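Local coordinates for putative immunoglobulin-blocking virulence protein (Mycoplasma mycoides subsp. capri, PDB 7ADK) that is of unproven function but probably blocks host immunoglobulin as a virulence factor, in complex with a lipoprotein partner, at residues E382-K387 with D442-T447; L421-S424 with A428-R431; K438-G443 with A469-I474; K452-K457 with Q461-I466. All coordinates share one frame; numbering follows the deposited sequence.

Contact 1 (E382-K387 with D442-T447)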
loop_
_atom_site.group_PDB
_atom_site.type_symbol
_atom_site.label_atom_id
_atom_site.label_comp_id
_atom_site.label_asym_id
_atom_site.label_seq_id
_atom_site.Cartn_x
_atom_site.Cartn_y
_atom_site.Cartn_z
ATOM N N GLU A 382 -27.637 -12.735 28.694
ATOM C CA GLU A 382 -29.066 -12.416 28.854
ATOM C C GLU A 382 -29.438 -11.775 30.212
ATOM O O GLU A 382 -29.892 -10.626 30.189
ATOM C CB GLU A 382 -29.900 -13.651 28.473
ATOM C CG GLU A 382 -31.410 -13.551 28.706
ATOM C CD GLU A 382 -32.121 -12.498 27.838
ATOM O OE1 GLU A 382 -31.623 -12.146 26.745
ATOM O OE2 GLU A 382 -33.222 -12.056 28.230
ATOM N N PRO A 383 -29.198 -12.389 31.390
ATOM C CA PRO A 383 -29.359 -11.721 32.683
ATOM C C PRO A 383 -28.674 -10.353 32.784
ATOM O O PRO A 383 -29.272 -9.399 33.273
ATOM C CB PRO A 383 -28.767 -12.672 33.718
ATOM C CG PRO A 383 -28.932 -14.047 33.095
ATOM C CD PRO A 383 -28.867 -13.787 31.603
ATOM N N TYR A 384 -27.436 -10.232 32.303
ATOM C CA TYR A 384 -26.680 -8.986 32.335
ATOM C C TYR A 384 -27.258 -7.944 31.366
ATOM O O TYR A 384 -27.353 -6.782 31.732
ATOM C CB TYR A 384 -25.198 -9.263 32.076
ATOM C CG TYR A 384 -24.539 -10.179 33.090
ATOM C CD1 TYR A 384 -24.014 -9.681 34.286
ATOM C CD2 TYR A 384 -24.453 -11.549 32.842
ATOM C CE1 TYR A 384 -23.430 -10.542 35.229
ATOM C CE2 TYR A 384 -23.897 -12.424 33.788
ATOM C CZ TYR A 384 -23.383 -11.925 34.995
ATOM O OH TYR A 384 -22.857 -12.775 35.912
ATOM N N SER A 385 -27.735 -8.334 30.185
ATOM C CA SER A 385 -28.398 -7.453 29.215
ATOM C C SER A 385 -29.719 -6.886 29.718
ATOM O O SER A 385 -30.083 -5.766 29.371
ATOM C CB SER A 385 -28.626 -8.196 27.901
ATOM O OG SER A 385 -29.731 -9.070 27.941
ATOM N N LYS A 386 -30.415 -7.654 30.560
ATOM C CA LYS A 386 -31.666 -7.316 31.235
ATOM C C LYS A 386 -31.417 -6.421 32.446
ATOM O O LYS A 386 -32.174 -5.486 32.674
ATOM C CB LYS A 386 -32.340 -8.647 31.602
ATOM C CG LYS A 386 -33.835 -8.529 31.908
ATOM C CD LYS A 386 -34.457 -9.867 32.336
ATOM C CE LYS A 386 -34.235 -11.043 31.374
ATOM N NZ LYS A 386 -34.910 -10.868 30.075
ATOM N N LYS A 387 -30.338 -6.654 33.198
ATOM C CA LYS A 387 -29.908 -5.814 34.327
ATOM C C LYS A 387 -29.379 -4.454 33.873
ATOM O O LYS A 387 -29.833 -3.432 34.371
ATOM C CB LYS A 387 -28.890 -6.579 35.184
ATOM C CG LYS A 387 -28.443 -5.780 36.417
ATOM C CD LYS A 387 -27.779 -6.642 37.494
ATOM C CE LYS A 387 -28.803 -7.524 38.213
ATOM N NZ LYS A 387 -28.233 -8.250 39.345
ATOM N N ASP A 442 -21.308 -2.778 41.922
ATOM C CA ASP A 442 -22.171 -3.933 42.192
ATOM C C ASP A 442 -21.405 -5.162 42.721
ATOM O O ASP A 442 -22.002 -6.090 43.248
ATOM C CB ASP A 442 -22.979 -4.272 40.933
ATOM C CG ASP A 442 -23.981 -3.182 40.538
ATOM O OD1 ASP A 442 -24.341 -2.330 41.381
ATOM O OD2 ASP A 442 -24.466 -3.223 39.389
ATOM N N GLY A 443 -20.078 -5.169 42.633
ATOM C CA GLY A 443 -19.218 -6.207 43.192
ATOM C C GLY A 443 -19.250 -7.533 42.443
ATOM O O GLY A 443 -18.804 -8.540 42.973
ATOM N N GLU A 444 -19.715 -7.551 41.197
ATOM C CA GLU A 444 -19.552 -8.698 40.303
ATOM C C GLU A 444 -18.101 -8.777 39.793
ATOM O O GLU A 444 -17.530 -7.785 39.353
ATOM C CB GLU A 444 -20.596 -8.615 39.180
ATOM C CG GLU A 444 -20.528 -9.718 38.120
ATOM C CD GLU A 444 -20.832 -11.123 38.661
ATOM O OE1 GLU A 444 -20.104 -11.609 39.551
ATOM O OE2 GLU A 444 -21.798 -11.752 38.178
ATOM N N GLN A 445 -17.461 -9.944 39.889
ATOM C CA GLN A 445 -16.018 -10.121 39.664
ATOM C C GLN A 445 -15.764 -10.664 38.259
ATOM O O GLN A 445 -16.325 -11.688 37.883
ATOM C CB GLN A 445 -15.452 -11.050 40.754
ATOM C CG GLN A 445 -13.946 -11.367 40.676
ATOM C CD GLN A 445 -13.014 -10.247 41.127
ATOM O OE1 GLN A 445 -13.396 -9.100 41.303
ATOM N NE2 GLN A 445 -11.747 -10.521 41.312
ATOM N N ILE A 446 -14.900 -10.014 37.481
ATOM C CA ILE A 446 -14.539 -10.434 36.119
ATOM C C ILE A 446 -13.129 -11.040 36.116
ATOM O O ILE A 446 -12.173 -10.410 36.559
ATOM C CB ILE A 446 -14.668 -9.244 35.143
ATOM C CG1 ILE A 446 -16.059 -8.578 35.138
ATOM C CG2 ILE A 446 -14.267 -9.628 33.721
ATOM C CD1 ILE A 446 -17.222 -9.477 34.775
ATOM N N THR A 447 -12.981 -12.259 35.603
ATOM C CA THR A 447 -11.685 -12.943 35.464
ATOM C C THR A 447 -10.948 -12.498 34.198
ATOM O O THR A 447 -9.734 -12.386 34.199
ATOM C CB THR A 447 -11.879 -14.466 35.488
ATOM O OG1 THR A 447 -12.401 -14.841 36.739
ATOM C CG2 THR A 447 -10.606 -15.277 35.322
#
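Tyr384 of helix 381-387 and Glu444 of the loop after helix 426-442 extend toward each other with their side chains at about a right angle. A single hydrogen bond joins them, Tyr384 OH donating to Glu444 OE2 at 2.7 Å. The acceptor oxygen lies at the edge of the phenol ring, in its plane. Relative to the carboxylate, the hydroxyl arrives on the anti side of OE2, 30° out of plane, and the two flat groups are turned 38° against each other. Glu444 reaches this position because its chain, extended at first, bends at chi2 (65°). That bend also carries OE1 back to the backbone of the following residue, where the anti lone pair of Glu444 OE1 takes the N-H of Gln445, with 3.1 Å between Gln445 N and Glu444 OE1. Tyr384 also stacks on Phe398, and both Tyr384 and Glu444 rest on Leu417 of strand 415-422. A salt bridge within the helix, Lys386 NZ to Glu382 OE2 at 2.8 Å, stays within its own turn. With one oxygen held by the phenol and the other by an amide, the carboxylate is restrained in rotation, and two donors of this kind would be expected to favour its ionised form.

Contact 2 (L421-S424 with A428-R431); sequences LDVS and AYRR
Ala428 sets the closest approach here: its methyl group CB lies 3.6 Å from Asp422 O, pressing the first turns of helix 426-442 onto the end of strand 415-422. Beside it, Leu421 directs its CD2 branch at the same alanine, with 4.4 Å between Leu421 CD2 and Ala428 CB. On the other flank the side chains of Val423 and Tyr429 cross obliquely; the nearest pair is Val423 CB and Tyr429 CD1 at 4.1 Å. Tyr429 brings its ring beside Val423 by placing CG trans to the backbone N (chi1 -176°), while its hydroxyl runs on to a hydrogen bond with Ala462 O. Leu421, Val423 and Ala428 are buried, whereas Tyr429 is partly exposed. The looser part is polar and partly exposed. There the Asp422 side chain starts away from the helix, and its OD1 folds over the chain into an Asx turn, accepting from Ser424 N at 3.2 Å and from Ser424 OG at 2.6 Å. Both donors come from the same face of the carboxylate, the amide from well above its plane. Asn453 ND2 is a further donor to this oxygen, so the corner where the strand ends is tied to the neighbouring strand. The contact thus forms the first bend of a beta-alpha-beta unit: strand 415-422 leads into helix 426-442, which returns to strand 448-454, the parallel neighbour. Leu421 and Val423 both touch Ile451 of that strand, and Ile396 of strand 396-403 packs on Leu421 and Ala428.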
loop_
_atom_site.group_PDB
_atom_site.type_symbol
_atom_site.label_atom_id
_atom_site.label_comp_id
_atom_site.label_asym_id
_atom_site.label_seq_id
_atom_site.Cartn_x
_atom_site.Cartn_y
_atom_site.Cartn_z
ATOM N N LEU A 421 -15.982 -6.787 25.037
ATOM C CA LEU A 421 -16.330 -5.449 24.544
ATOM C C LEU A 421 -15.780 -5.250 23.127
ATOM O O LEU A 421 -14.586 -5.004 22.946
ATOM C CB LEU A 421 -15.760 -4.381 25.498
ATOM C CG LEU A 421 -16.527 -4.237 26.819
ATOM C CD1 LEU A 421 -15.669 -3.566 27.877
ATOM C CD2 LEU A 421 -17.775 -3.393 26.637
ATOM N N ASP A 422 -16.651 -5.312 22.121
ATOM C CA ASP A 422 -16.301 -4.989 20.738
ATOM C C ASP A 422 -16.345 -3.476 20.519
ATOM O O ASP A 422 -17.368 -2.915 20.138
ATOM C CB ASP A 422 -17.216 -5.728 19.754
ATOM C CG ASP A 422 -16.921 -5.364 18.291
ATOM O OD1 ASP A 422 -15.842 -4.798 17.989
ATOM O OD2 ASP A 422 -17.775 -5.644 17.424
ATOM N N VAL A 423 -15.230 -2.790 20.748
ATOM C CA VAL A 423 -15.155 -1.322 20.680
ATOM C C VAL A 423 -15.084 -0.777 19.252
ATOM O O VAL A 423 -14.984 0.432 19.062
ATOM C CB VAL A 423 -14.060 -0.759 21.604
ATOM C CG1 VAL A 423 -14.472 -0.954 23.062
ATOM C CG2 VAL A 423 -12.690 -1.402 21.383
ATOM N N SER A 424 -15.207 -1.623 18.222
ATOM C CA SER A 424 -15.572 -1.156 16.879
ATOM C C SER A 424 -17.035 -0.723 16.806
ATOM O O SER A 424 -17.378 0.111 15.970
ATOM C CB SER A 424 -15.294 -2.203 15.809
ATOM O OG SER A 424 -16.193 -3.285 15.878
ATOM N N ALA A 428 -20.987 -0.004 22.594
ATOM C CA ALA A 428 -19.988 -0.610 23.473
ATOM C C ALA A 428 -18.846 0.353 23.821
ATOM O O ALA A 428 -18.411 0.381 24.966
ATOM C CB ALA A 428 -19.419 -1.876 22.844
ATOM N N TYR A 429 -18.365 1.183 22.896
ATOM C CA TYR A 429 -17.334 2.168 23.218
ATOM C C TYR A 429 -17.864 3.270 24.145
ATOM O O TYR A 429 -17.259 3.521 25.186
ATOM C CB TYR A 429 -16.709 2.715 21.937
ATOM C CG TYR A 429 -15.567 3.676 22.172
ATOM C CD1 TYR A 429 -14.372 3.211 22.737
ATOM C CD2 TYR A 429 -15.698 5.034 21.836
ATOM C CE1 TYR A 429 -13.303 4.093 22.955
ATOM C CE2 TYR A 429 -14.627 5.921 22.054
ATOM C CZ TYR A 429 -13.423 5.451 22.612
ATOM O OH TYR A 429 -12.383 6.299 22.795
ATOM N N ARG A 430 -19.021 3.865 23.838
ATOM C CA ARG A 430 -19.726 4.844 24.686
ATOM C C ARG A 430 -19.958 4.330 26.108
ATOM O O ARG A 430 -19.732 5.057 27.072
ATOM C CB ARG A 430 -21.061 5.189 24.003
ATOM C CG ARG A 430 -22.038 6.022 24.838
ATOM C CD ARG A 430 -23.392 6.136 24.131
ATOM N NE ARG A 430 -24.420 6.668 25.045
ATOM C CZ ARG A 430 -25.455 6.039 25.568
ATOM N NH1 ARG A 430 -25.790 4.825 25.267
ATOM N NH2 ARG A 430 -26.197 6.638 26.441
ATOM N N ARG A 431 -20.409 3.082 26.247
ATOM C CA ARG A 431 -20.797 2.493 27.531
ATOM C C ARG A 431 -19.696 1.733 28.255
ATOM O O ARG A 431 -19.844 1.516 29.447
ATOM C CB ARG A 431 -22.036 1.619 27.353
ATOM C CG ARG A 431 -23.247 2.476 26.969
ATOM C CD ARG A 431 -24.561 1.733 27.158
ATOM N NE ARG A 431 -24.808 1.376 28.559
ATOM C CZ ARG A 431 -25.679 0.496 28.984
ATOM N NH1 ARG A 431 -26.471 -0.112 28.172
ATOM N NH2 ARG A 431 -25.767 0.224 30.237
#

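Contact 3 (K438-G443 with A469-I474); sequences KLQKDG and ALPKDI
Gln440 NE2 donates to Ala469 O at 2.8 Å, the hydrogen bond that joins segments 438-443 and 469-474, the last turns of helix 426-442 and the loop that leads into strand 473-481. The bond is nearly straight, with 165° at the hydrogen, and the acceptor lies almost in the plane of the glutamine amide. From the carbonyl's side the donor is tilted by 19° from the plane of the C=O group. The same nitrogen also bonds to Ile436 O, one turn back in its own helix, so the amide group spans two backbone carbonyls. Gln440 reaches the loop by an extended chain: beyond CG it runs straight (chi2 173°), and the amide end then turns its oxygen toward Pro471. There the glutamine lies aslant the proline, with Gln440 OE1 3.7 Å from Pro471 CG and 3.6 Å from Pro471 N. This part is van der Waals packing of the amide on the pyrrolidine ring. Pro471 and Leu470 also lie against Tyr449 of strand 448-454, and Ala469 touches Lys433 and Glu437 on the helix. Shortly after Gln440 the helix closes in a Schellman motif, with Gly443 at positive phi and Gly443 N bonded to Gln440 O at 3.0 Å. The long polar side chain therefore sits close to the helix C terminus. Chemically, one neutral amide does two jobs: its N-H groups satisfy main-chain carbonyls of helix and loop, while its carbonyl oxygen, OE1, and CD pack against a proline, which ties the two segments without any charge.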
loop_
_atom_site.group_PDB
_atom_site.type_symbol
_atom_site.label_atom_id
_atom_site.label_comp_id
_atom_site.label_asym_id
_atom_site.label_seq_id
_atom_site.Cartn_x
_atom_site.Cartn_y
_atom_site.Cartn_z
ATOM N N LYS A 438 -20.075 0.194 36.733
ATOM C CA LYS A 438 -21.298 -0.381 37.313
ATOM C C LYS A 438 -21.097 -1.830 37.763
ATOM O O LYS A 438 -21.531 -2.168 38.857
ATOM C CB LYS A 438 -22.523 -0.176 36.407
ATOM C CG LYS A 438 -23.178 1.182 36.697
ATOM C CD LYS A 438 -24.513 1.441 36.002
ATOM C CE LYS A 438 -24.382 2.056 34.619
ATOM N NZ LYS A 438 -25.657 2.566 34.100
ATOM N N LEU A 439 -20.352 -2.649 37.021
ATOM C CA LEU A 439 -19.982 -3.992 37.478
ATOM C C LEU A 439 -19.083 -3.933 38.734
ATOM O O LEU A 439 -19.259 -4.744 39.641
ATOM C CB LEU A 439 -19.341 -4.793 36.331
ATOM C CG LEU A 439 -20.276 -5.534 35.354
ATOM C CD1 LEU A 439 -20.997 -6.686 36.015
ATOM C CD2 LEU A 439 -21.331 -4.668 34.716
ATOM N N GLN A 440 -18.176 -2.963 38.853
ATOM C CA GLN A 440 -17.322 -2.842 40.039
ATOM C C GLN A 440 -18.078 -2.449 41.317
ATOM O O GLN A 440 -17.914 -3.122 42.334
ATOM C CB GLN A 440 -16.173 -1.868 39.781
ATOM C CG GLN A 440 -15.050 -2.541 38.998
ATOM C CD GLN A 440 -13.997 -1.532 38.592
ATOM O OE1 GLN A 440 -13.096 -1.254 39.255
ATOM N NE2 GLN A 440 -14.077 -0.952 37.498
ATOM N N LYS A 441 -18.922 -1.406 41.308
ATOM C CA LYS A 441 -19.683 -1.022 42.513
ATOM C C LYS A 441 -20.797 -2.005 42.883
ATOM O O LYS A 441 -21.119 -2.138 44.061
ATOM C CB LYS A 441 -20.151 0.441 42.459
ATOM C CG LYS A 441 -21.198 0.794 41.403
ATOM C CD LYS A 441 -21.577 2.273 41.457
ATOM C CE LYS A 441 -22.591 2.684 40.404
ATOM N NZ LYS A 441 -23.047 4.051 40.545
ATOM N N ASP A 442 -21.308 -2.778 41.922
ATOM C CA ASP A 442 -22.171 -3.933 42.192
ATOM C C ASP A 442 -21.405 -5.162 42.721
ATOM O O ASP A 442 -22.002 -6.090 43.248
ATOM C CB ASP A 442 -22.979 -4.272 40.933
ATOM C CG ASP A 442 -23.981 -3.182 40.538
ATOM O OD1 ASP A 442 -24.341 -2.330 41.381
ATOM O OD2 ASP A 442 -24.466 -3.223 39.389
ATOM N N GLY A 443 -20.078 -5.169 42.633
ATOM C CA GLY A 443 -19.218 -6.207 43.192
ATOM C C GLY A 443 -19.250 -7.533 42.443
ATOM O O GLY A 443 -18.804 -8.540 42.973
ATOM N N ALA A 469 -10.168 2.866 34.165
ATOM C CA ALA A 469 -11.382 2.560 34.926
ATOM C C ALA A 469 -11.470 1.101 35.393
ATOM O O ALA A 469 -12.217 0.800 36.321
ATOM C CB ALA A 469 -12.589 2.910 34.066
ATOM N N LEU A 470 -10.736 0.184 34.758
ATOM C CA LEU A 470 -10.636 -1.224 35.147
ATOM C C LEU A 470 -10.060 -1.369 36.572
ATOM O O LEU A 470 -9.364 -0.466 37.035
ATOM C CB LEU A 470 -9.775 -1.984 34.122
ATOM C CG LEU A 470 -10.399 -2.171 32.732
ATOM C CD1 LEU A 470 -9.362 -2.733 31.776
ATOM C CD2 LEU A 470 -11.549 -3.160 32.786
ATOM N N PRO A 471 -10.329 -2.475 37.288
ATOM C CA PRO A 471 -9.822 -2.689 38.646
ATOM C C PRO A 471 -8.299 -2.544 38.788
ATOM O O PRO A 471 -7.548 -2.805 37.857
ATOM C CB PRO A 471 -10.265 -4.094 39.032
ATOM C CG PRO A 471 -11.477 -4.367 38.155
ATOM C CD PRO A 471 -11.193 -3.572 36.890
ATOM N N LYS A 472 -7.820 -2.186 39.983
ATOM C CA LYS A 472 -6.380 -2.114 40.310
ATOM C C LYS A 472 -5.684 -3.485 40.317
ATOM O O LYS A 472 -4.459 -3.577 40.287
ATOM C CB LYS A 472 -6.224 -1.362 41.644
ATOM C CG LYS A 472 -4.784 -0.893 41.877
ATOM C CD LYS A 472 -4.573 0.070 43.049
ATOM C CE LYS A 472 -4.880 -0.557 44.408
ATOM N NZ LYS A 472 -4.139 0.057 45.496
ATOM N N ASP A 473 -6.481 -4.542 40.369
ATOM C CA ASP A 473 -6.110 -5.947 40.485
ATOM C C ASP A 473 -6.962 -6.807 39.534
ATOM O O ASP A 473 -8.152 -7.005 39.745
ATOM C CB ASP A 473 -6.250 -6.380 41.951
ATOM C CG ASP A 473 -7.448 -5.833 42.747
ATOM O OD1 ASP A 473 -7.423 -5.933 43.970
ATOM O OD2 ASP A 473 -8.426 -5.291 42.200
ATOM N N ILE A 474 -6.368 -7.310 38.458
ATOM C CA ILE A 474 -7.044 -7.982 37.332
ATOM C C ILE A 474 -6.414 -9.350 37.064
ATOM O O ILE A 474 -5.203 -9.454 36.930
ATOM C CB ILE A 474 -6.968 -7.128 36.047
ATOM C CG1 ILE A 474 -7.511 -5.710 36.253
ATOM C CG2 ILE A 474 -7.675 -7.812 34.884
ATOM C CD1 ILE A 474 -7.373 -4.820 35.028
#

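Contact 4 (K452-K457 with Q461-I466); sequences KNMGEK and QAFKDI
Gly455 and Gln461 mark the closest backbone approach, 5.7 Å between their CA atoms, across a short link of three residues. Segment 452-457 turns a corner at Asn453 and then runs through a type II beta turn to Glu456, closed by Glu456 N bonding to Asn453 O at 3.2 Å. Gly455 takes the third position, where positive phi (80°) favours glycine. In segment 461-466 Phe463 stands at the N-cap of helix 464-467, and Ile466 N bonds back to Phe463 O at 3.0 Å. In a Met-aromatic contact, Met454 CE sits over one face of the Phe463 ring, 3.7 Å from its centroid and 18° off the normal, while SD stands 4.9 Å from the centroid, close to the ring normal. A bend at chi3 (81°) turns the methyl group back over the ring; Met454 CB adds a second touch at Phe463 CE2, 3.7 Å away. Gly455 N lies at the ring edge. Ser484 of the Lipoprotein chain hydrogen-bonds to Glu456 OE2, and Glu680 of that chain accepts from Phe463 N. Met454 also packs on Leu479 and Phe481 of strand 473-481, and Ile466 on helix 426-442, so the contact opens the crossover from strand 448-454 to strand 473-481.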
loop_
_atom_site.group_PDB
_atom_site.type_symbol
_atom_site.label_atom_id
_atom_site.label_comp_id
_atom_site.label_asym_id
_atom_site.label_seq_id
_atom_site.Cartn_x
_atom_site.Cartn_y
_atom_site.Cartn_z
ATOM N N LYS A 452 -11.906 -5.711 22.046
ATOM C CA LYS A 452 -11.741 -6.165 20.660
ATOM C C LYS A 452 -11.837 -5.024 19.667
ATOM O O LYS A 452 -12.671 -4.149 19.828
ATOM C CB LYS A 452 -12.748 -7.261 20.303
ATOM C CG LYS A 452 -12.534 -8.568 21.057
ATOM C CD LYS A 452 -13.645 -9.578 20.816
ATOM C CE LYS A 452 -13.756 -10.122 19.411
ATOM N NZ LYS A 452 -12.743 -11.064 19.046
ATOM N N ASN A 453 -11.021 -5.072 18.617
ATOM C CA ASN A 453 -10.982 -4.108 17.518
ATOM C C ASN A 453 -10.565 -2.693 17.943
ATOM O O ASN A 453 -11.108 -1.705 17.454
ATOM C CB ASN A 453 -12.295 -4.150 16.719
ATOM C CG ASN A 453 -12.653 -5.509 16.176
ATOM O OD1 ASN A 453 -11.858 -6.165 15.523
ATOM N ND2 ASN A 453 -13.844 -5.975 16.426
ATOM N N MET A 454 -9.593 -2.566 18.841
ATOM C CA MET A 454 -9.115 -1.265 19.299
ATOM C C MET A 454 -8.474 -0.514 18.132
ATOM O O MET A 454 -7.510 -0.999 17.549
ATOM C CB MET A 454 -8.088 -1.421 20.418
ATOM C CG MET A 454 -8.620 -2.133 21.640
ATOM S SD MET A 454 -7.325 -2.523 22.820
ATOM C CE MET A 454 -7.120 -0.947 23.667
ATOM N N GLY A 455 -8.993 0.662 17.778
ATOM C CA GLY A 455 -8.472 1.461 16.671
ATOM C C GLY A 455 -8.918 1.036 15.271
ATOM O O GLY A 455 -8.441 1.593 14.295
ATOM N N GLU A 456 -9.830 0.075 15.128
ATOM C CA GLU A 456 -10.231 -0.434 13.811
ATOM C C GLU A 456 -11.026 0.587 12.977
ATOM O O GLU A 456 -10.758 0.771 11.790
ATOM C CB GLU A 456 -11.007 -1.741 14.013
ATOM C CG GLU A 456 -11.311 -2.497 12.716
ATOM C CD GLU A 456 -12.727 -2.257 12.178
ATOM O OE1 GLU A 456 -13.700 -2.648 12.856
ATOM O OE2 GLU A 456 -12.865 -1.693 11.072
ATOM N N LYS A 457 -11.998 1.271 13.594
ATOM C CA LYS A 457 -12.835 2.314 12.975
ATOM C C LYS A 457 -12.125 3.665 12.876
ATOM O O LYS A 457 -12.157 4.316 11.837
ATOM C CB LYS A 457 -14.150 2.397 13.758
ATOM C CG LYS A 457 -15.110 3.488 13.276
ATOM C CD LYS A 457 -16.465 3.415 13.978
ATOM C CE LYS A 457 -17.366 2.353 13.360
ATOM N NZ LYS A 457 -18.517 2.048 14.226
ATOM N N GLN A 461 -8.464 6.776 18.281
ATOM C CA GLN A 461 -9.385 6.412 19.360
ATOM C C GLN A 461 -8.653 6.164 20.689
ATOM O O GLN A 461 -7.775 5.311 20.775
ATOM C CB GLN A 461 -10.139 5.174 18.882
ATOM C CG GLN A 461 -11.135 4.566 19.868
ATOM C CD GLN A 461 -11.821 3.306 19.372
ATOM O OE1 GLN A 461 -12.701 2.767 20.003
ATOM N NE2 GLN A 461 -11.478 2.759 18.234
ATOM N N ALA A 462 -9.004 6.920 21.726
ATOM C CA ALA A 462 -8.335 6.891 23.014
ATOM C C ALA A 462 -8.878 5.783 23.922
ATOM O O ALA A 462 -10.073 5.491 23.912
ATOM C CB ALA A 462 -8.470 8.271 23.654
ATOM N N PHE A 463 -8.018 5.201 24.764
ATOM C CA PHE A 463 -8.376 4.151 25.727
ATOM C C PHE A 463 -7.863 4.386 27.155
ATOM O O PHE A 463 -8.278 3.645 28.043
ATOM C CB PHE A 463 -7.953 2.768 25.210
ATOM C CG PHE A 463 -8.708 2.291 23.999
ATOM C CD1 PHE A 463 -9.983 1.742 24.172
ATOM C CD2 PHE A 463 -8.165 2.401 22.713
ATOM C CE1 PHE A 463 -10.729 1.340 23.064
ATOM C CE2 PHE A 463 -8.903 1.979 21.603
ATOM C CZ PHE A 463 -10.193 1.460 21.778
ATOM N N LYS A 464 -7.042 5.415 27.428
ATOM C CA LYS A 464 -6.496 5.693 28.773
ATOM C C LYS A 464 -7.593 5.893 29.830
ATOM O O LYS A 464 -7.417 5.465 30.964
ATOM C CB LYS A 464 -5.513 6.889 28.752
ATOM C CG LYS A 464 -4.190 6.631 28.012
ATOM C CD LYS A 464 -3.165 7.763 28.185
ATOM C CE LYS A 464 -1.835 7.485 27.462
ATOM N NZ LYS A 464 -0.831 8.563 27.632
ATOM N N ASP A 465 -8.752 6.436 29.458
ATOM C CA ASP A 465 -9.913 6.605 30.344
ATOM C C ASP A 465 -10.674 5.296 30.642
ATOM O O ASP A 465 -11.279 5.158 31.700
ATOM C CB ASP A 465 -10.867 7.642 29.738
ATOM C CG ASP A 465 -10.248 9.024 29.507
ATOM O OD1 ASP A 465 -9.195 9.355 30.102
ATOM O OD2 ASP A 465 -10.832 9.810 28.731
ATOM N N ILE A 466 -10.630 4.330 29.726
ATOM C CA ILE A 466 -11.283 3.018 29.837
ATOM C C ILE A 466 -10.381 2.028 30.579
ATOM O O ILE A 466 -10.797 1.423 31.563
ATOM C CB ILE A 466 -11.677 2.501 28.431
ATOM C CG1 ILE A 466 -12.726 3.414 27.769
ATOM C CG2 ILE A 466 -12.226 1.072 28.504
ATOM C CD1 ILE A 466 -12.834 3.247 26.266
#

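In the fold
From the N terminus, contact 1 ties helix 381-387 to the loop after helix 426-442, closing a long loop through strands 396-403 and 415-422. Contact 2 lies within that loop, at the turn from strand 415-422 into helix 426-442. Contact 3 begins where contact 1 ends, sharing Asp442 and Gly443, and joins the end of the same helix to the loop before strand 473-481. Contact 4 falls within its span. Contacts 2 and 4 have centres about 8 Å apart and meet where two neighbouring strands end, while contacts 1 and 3 meet at the far end of the helix. Contacts 2 and 3 hold the two ends of helix 426-442 near the mixed sheet; contact 4 starts the next crossover.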